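Local structure of rubber oxygenase (Streptomyces sp., 5O1L) at residues A284-K287 with Q288-P292. The protein cleaves poly(cis-1,4-isoprene) rubber oxidatively, using a non-covalently bound b-type heme to add dioxygen across the double bonds and release oligo-isoprenoids with keto and aldehyde ends. Residues are numbered along the deposited sequence; the frame is centred on the assembly and turned at random.
Sequences AQSK and QVLDP
The carboxylate of Asp291 turns one face to the preceding helical turn: Lys287 CA stands over its OD2 half, 3.7 Å from OD2, and Ser286 O lies over the OD1 half. Beside the group, a water donates to Asp291 OD1 at 2.7 Å and also hydrogen-bonds Ser286 OG at 2.6 Å, so a short serine and an acid five residues on are linked through solvent. Lys287 and Asp291 run side by side, yet NZ stays 6.3 Å from OD2, and any attraction is probably only long-range. This is the C-terminal end of helix 279-289 passing into a 3-10 segment. Ser286 O accepts both Leu290 N, as in a regular alpha turn, and Asp291 N at 3.2 Å, a wider, pi-type i to i+5 bond that is nearly straight (165°). Proline, with no N-H, cannot continue this bonding pattern to Lys287 O; its CD packs on that oxygen instead, at 3.3 Å, which fits a place where the helix ends. One residue earlier, Gln285 O likewise takes two donors, Val289 N nearly in line with its C=O and Gln288 N from above the carbonyl plane. Val289 CG2 rests 3.3 Å from that oxygen, and both methyls meet Gln285 CG, which chi1 of -177° swings beside the carbonyl carbon. The extended glutamine then carries its amide to His232 through OE1 and Thr35 through NE2. An alanine in place of Val289 would lose both methyls, and is likely to leave a gap against Gln285 CG, Trp36 and His232. Leu290, branched and apolar, packs on Val229 of helix 224-244, with its side chain about 10 Å from the heme.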
ATOM      1  N   ALA A 284       2.057   6.719 -16.616  1.00 14.88           N
ATOM      2  CA  ALA A 284       3.373   7.100 -17.158  1.00 16.56           C
ATOM      3  C   ALA A 284       4.437   7.215 -16.084  1.00 15.85           C
ATOM      4  O   ALA A 284       5.558   6.761 -16.268  1.00 16.81           O
ATOM      5  CB  ALA A 284       3.217   8.402 -17.888  1.00 16.17           C
ATOM      6  N   GLN A 285       4.061   7.741 -14.933  1.00 14.28           N
ATOM      7  CA  GLN A 285       4.978   7.855 -13.815  1.00 13.63           C
ATOM      8  C   GLN A 285       5.458   6.506 -13.281  1.00 15.04           C
ATOM      9  O   GLN A 285       6.630   6.323 -13.017  1.00 15.47           O
ATOM     10  CB  GLN A 285       4.438   8.727 -12.737  1.00 13.67           C
ATOM     11  CG  GLN A 285       5.358   8.949 -11.566  1.00 14.08           C
ATOM     12  CD  GLN A 285       4.811   9.943 -10.635  1.00 15.35           C
ATOM     13  OE1 GLN A 285       4.019   9.656  -9.743  1.00 14.77           O
ATOM     14  NE2 GLN A 285       5.095  11.219 -10.911  1.00 16.68           N
ATOM     15  N   SER A 286       4.546   5.556 -13.110  1.00 13.44           N
ATOM     16  CA  SER A 286       4.916   4.226 -12.635  1.00 14.08           C
ATOM     17  C   SER A 286       6.015   3.601 -13.501  1.00 16.29           C
ATOM     18  O   SER A 286       6.941   3.014 -12.956  1.00 17.69           O
ATOM     19  CB  SER A 286       3.673   3.399 -12.614  1.00 15.17           C
ATOM     20  OG  SER A 286       4.043   2.082 -12.097  1.00 15.73           O
ATOM     21  N   LYS A 287       5.905   3.788 -14.819  1.00 17.56           N
ATOM     22  CA  LYS A 287       6.917   3.207 -15.708  1.00 21.11           C
ATOM     23  C   LYS A 287       8.288   3.778 -15.445  1.00 23.08           C
ATOM     24  O   LYS A 287       9.263   3.058 -15.612  1.00 24.90           O
ATOM     25  CB  LYS A 287       6.521   3.436 -17.159  1.00 23.22           C
ATOM     26  CG  LYS A 287       5.406   2.560 -17.581  1.00 27.96           C
ATOM     27  CD  LYS A 287       4.963   2.868 -19.037  1.00 33.22           C
ATOM     28  CE  LYS A 287       3.821   1.947 -19.477  1.00 36.16           C
ATOM     29  NZ  LYS A 287       2.489   2.266 -18.846  1.00 40.35           N
ATOM     30  N   GLN A 288       8.372   5.036 -15.028  1.00 21.56           N
ATOM     31  CA  GLN A 288       9.638   5.689 -14.805  1.00 22.78           C
ATOM     32  C   GLN A 288      10.159   5.533 -13.398  1.00 21.43           C
ATOM     33  O   GLN A 288      11.361   5.526 -13.160  1.00 25.67           O
ATOM     34  CB  GLN A 288       9.502   7.162 -15.072  1.00 25.22           C
ATOM     35  CG  GLN A 288      10.774   7.806 -15.551  1.00 28.69           C
ATOM     36  CD  GLN A 288      10.481   9.244 -15.887  1.00 28.34           C
ATOM     37  OE1 GLN A 288       9.904   9.577 -16.927  1.00 36.62           O
ATOM     38  NE2 GLN A 288      10.844  10.077 -15.007  1.00 23.38           N
ATOM     39  N   VAL A 289       9.278   5.487 -12.399  1.00 18.15           N
ATOM     40  CA  VAL A 289       9.723   5.513 -11.013  1.00 17.77           C
ATOM     41  C   VAL A 289       9.615   4.224 -10.251  1.00 17.15           C
ATOM     42  O   VAL A 289      10.290   4.112  -9.240  1.00 20.74           O
ATOM     43  CB  VAL A 289       9.061   6.609 -10.188  1.00 18.43           C
ATOM     44  CG1 VAL A 289       9.159   7.965 -10.877  1.00 18.09           C
ATOM     45  CG2 VAL A 289       7.633   6.277  -9.868  1.00 17.89           C
ATOM     46  N   LEU A 290       8.755   3.286 -10.717  1.00 16.63           N
ATOM     47  CA  LEU A 290       8.677   2.024 -10.050  1.00 17.91           C
ATOM     48  C   LEU A 290       9.455   0.970 -10.837  1.00 19.74           C
ATOM     49  O   LEU A 290      10.336   0.317 -10.279  1.00 18.86           O
ATOM     50  CB  LEU A 290       7.208   1.626  -9.853  1.00 16.73           C
ATOM     51  CG  LEU A 290       6.928   0.247  -9.316  1.00 15.57           C
ATOM     52  CD1 LEU A 290       7.494   0.101  -7.931  1.00 16.23           C
ATOM     53  CD2 LEU A 290       5.477  -0.100  -9.364  1.00 16.48           C
ATOM     54  N   ASP A 291       9.110   0.774 -12.080  1.00 24.27           N
ATOM     55  CA  ASP A 291       9.685  -0.362 -12.854  1.00 27.96           C
ATOM     56  C   ASP A 291      11.227  -0.422 -12.785  1.00 28.39           C
ATOM     57  O   ASP A 291      11.771  -1.483 -12.469  1.00 28.47           O
ATOM     58  CB  ASP A 291       9.172  -0.386 -14.294  1.00 31.66           C
ATOM     59  CG  ASP A 291       7.667  -0.558 -14.381  1.00 36.80           C
ATOM     60  OD1 ASP A 291       6.995  -0.726 -13.340  1.00 41.88           O
ATOM     61  OD2 ASP A 291       7.073  -0.462 -15.492  1.00 46.96           O
ATOM     62  N   PRO A 292      11.924   0.701 -12.987  1.00 28.93           N
ATOM     63  CA  PRO A 292      13.396   0.666 -12.981  1.00 29.75           C
ATOM     64  C   PRO A 292      14.091   0.466 -11.635  1.00 29.16           C
ATOM     65  O   PRO A 292      15.303   0.210 -11.603  1.00 30.50           O
ATOM     66  CB  PRO A 292      13.784   2.050 -13.518  1.00 30.07           C
ATOM     67  CG  PRO A 292      12.562   2.587 -14.140  1.00 30.75           C
ATOM     68  CD  PRO A 292      11.450   2.079 -13.287  1.00 28.80           C
TER
HETATM   69  O   HOH W   1       4.701   0.544 -14.148  1.00 28.50           O